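Local coordinates for protein putative aminooxidase (Propionibacterium acnes, PDB 2BAB) that probably catalyses the isomerisation of a polyunsaturated fatty acid to a conjugated one, as a flavoenzyme of the amine oxidoreductase family with bound FAD, at residues D79-P84 with W199-G204. Residues are numbered along the deposited sequence; the frame is centred on the assembly and turned at random.
Sequences DKVDGP and WTWADG. With BU1 (1,4-butanediol), chain G.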
# COMPACT_ATOMS: atom_id res chain seq x y z
N ASP A 79 -11.11 12.29 13.79
CA ASP A 79 -10.57 11.02 14.27
C ASP A 79 -9.22 11.19 14.98
O ASP A 79 -8.52 12.18 14.76
CB ASP A 79 -10.46 10.03 13.10
CG ASP A 79 -11.82 9.54 12.64
OD1 ASP A 79 -12.51 8.91 13.47
OD2 ASP A 79 -12.21 9.80 11.48
N LYS A 80 -8.89 10.22 15.83
CA LYS A 80 -7.68 10.25 16.64
C LYS A 80 -6.96 8.92 16.52
O LYS A 80 -7.60 7.87 16.32
CB LYS A 80 -8.00 10.50 18.12
CG LYS A 80 -8.84 11.70 18.42
CD LYS A 80 -8.06 12.97 18.20
CE LYS A 80 -8.87 14.20 18.64
NZ LYS A 80 -8.18 15.45 18.16
N VAL A 81 -5.63 8.96 16.66
CA VAL A 81 -4.81 7.74 16.74
C VAL A 81 -5.05 7.19 18.15
O VAL A 81 -4.65 7.79 19.15
CB VAL A 81 -3.31 8.05 16.50
CG1 VAL A 81 -2.44 6.80 16.73
CG2 VAL A 81 -3.10 8.62 15.07
N ASP A 82 -5.80 6.09 18.22
CA ASP A 82 -6.32 5.60 19.50
C ASP A 82 -6.39 4.09 19.62
O ASP A 82 -7.11 3.57 20.48
CB ASP A 82 -7.70 6.23 19.78
CG ASP A 82 -8.73 5.91 18.68
OD1 ASP A 82 -8.45 5.04 17.83
OD2 ASP A 82 -9.82 6.54 18.69
N GLY A 83 -5.64 3.38 18.77
CA GLY A 83 -5.66 1.93 18.71
C GLY A 83 -4.66 1.30 19.67
O GLY A 83 -3.86 1.99 20.26
N PRO A 84 -4.70 -0.03 19.82
CA PRO A 84 -3.76 -0.70 20.71
C PRO A 84 -2.32 -0.61 20.19
O PRO A 84 -2.07 -0.56 18.97
CB PRO A 84 -4.24 -2.17 20.74
CG PRO A 84 -5.48 -2.22 19.98
CD PRO A 84 -5.61 -0.98 19.16
N TRP A 199 1.29 4.48 14.59
CA TRP A 199 -0.11 4.76 14.74
C TRP A 199 -0.97 3.53 14.50
O TRP A 199 -0.69 2.73 13.61
CB TRP A 199 -0.53 5.80 13.71
CG TRP A 199 0.07 7.14 13.88
CD1 TRP A 199 0.87 7.58 14.90
CD2 TRP A 199 -0.15 8.27 13.02
NE1 TRP A 199 1.19 8.91 14.70
CE2 TRP A 199 0.57 9.36 13.56
CE3 TRP A 199 -0.87 8.45 11.84
CZ2 TRP A 199 0.59 10.62 12.97
CZ3 TRP A 199 -0.85 9.72 11.23
CH2 TRP A 199 -0.13 10.78 11.80
N THR A 200 -2.03 3.39 15.30
CA THR A 200 -3.11 2.42 15.02
C THR A 200 -4.44 3.05 15.47
O THR A 200 -4.44 4.06 16.18
CB THR A 200 -2.94 1.08 15.79
OG1 THR A 200 -2.97 1.36 17.19
CG2 THR A 200 -1.64 0.27 15.38
N TRP A 201 -5.55 2.44 15.07
CA TRP A 201 -6.91 2.95 15.32
C TRP A 201 -7.81 1.87 15.91
O TRP A 201 -7.92 0.77 15.34
CB TRP A 201 -7.50 3.49 14.01
CG TRP A 201 -6.75 4.67 13.54
CD1 TRP A 201 -7.01 5.97 13.82
CD2 TRP A 201 -5.57 4.66 12.71
NE1 TRP A 201 -6.06 6.79 13.22
CE2 TRP A 201 -5.18 6.00 12.52
CE3 TRP A 201 -4.81 3.64 12.13
CZ2 TRP A 201 -4.03 6.37 11.76
CZ3 TRP A 201 -3.69 3.99 11.34
CH2 TRP A 201 -3.30 5.35 11.18
N ALA A 202 -8.46 2.20 17.02
CA ALA A 202 -9.35 1.28 17.72
C ALA A 202 -10.50 0.83 16.84
O ALA A 202 -10.90 -0.32 16.90
CB ALA A 202 -9.88 1.92 19.06
N ASP A 203 -11.00 1.75 16.02
CA ASP A 203 -12.13 1.53 15.13
C ASP A 203 -11.69 1.05 13.74
O ASP A 203 -12.51 0.86 12.85
CB ASP A 203 -12.94 2.83 15.00
CG ASP A 203 -13.46 3.30 16.35
OD1 ASP A 203 -14.32 2.59 16.91
OD2 ASP A 203 -12.98 4.34 16.87
N GLY A 204 -10.39 0.86 13.58
CA GLY A 204 -9.82 0.36 12.34
C GLY A 204 -9.46 1.51 11.42
O GLY A 204 -10.05 2.60 11.50
C1 BU1 G . -14.45 -0.88 17.59
C2 BU1 G . -14.54 -0.86 19.12
C3 BU1 G . -13.39 -0.08 19.73
C4 BU1 G . -12.93 -0.66 21.07
O5 BU1 G . -13.28 -1.62 17.18
O6 BU1 G . -11.89 0.18 21.61
O HOH W 1 -13.56 6.48 15.27
O HOH W 2 -10.39 4.60 16.06
O HOH W 3 -12.24 5.32 19.21
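The carbonyl oxygen of Thr200 is gripped by two successive backbone amides of the loop 79-84. Gly83 N makes the firmer bond, 2.9 Å from Thr200 O and well above the carbonyl plane, whereas Asp82 N reaches Thr200 O only weakly. From the same residue, Thr200 OG1 donates to Pro84 O at 2.8 Å; with chi1 at 61° the hydroxyl stands between its own backbone N and carbonyl carbon, turned to the proline carbonyl. Thr200 thus bonds to the backbone at Gly83 N and again at Pro84 O, and Gly83 CA lies 3.3 Å from Ala202 N.

The carboxylate of Asp82 takes hold of the type I beta turn Trp201-Gly204. The N-H of Ala202 is aimed almost straight (165°) at Asp82 OD1, on its anti side and tilted out of the carboxylate plane. One water donates to Asp82 OD1 and Asp203 OD2 and accepts from Asp203 N, and another joins Asp82 OD2 to Asp203 OD2. These waters lie between two carboxylates whose OD2 atoms are 4.3 Å apart and would be expected to ease their repulsion.

Beyond the polar centre, Val81 CG2 sits over one face of the Trp199 indole in a CH-pi contact, 3.8 Å from the centroid of the five-membered ring, while CG1 packs against Thr200 O.

The contact joins the loop after helix 68-77 to the loop leading into helix 205-215, near the protein surface. Met74 of the first helix touches Val81 and both tryptophans, Met208 of the second touches Trp201, and the Trp201 side chain lies about 7 Å from the bound FAD; beyond Pro84 the chain continues into strand 88-91.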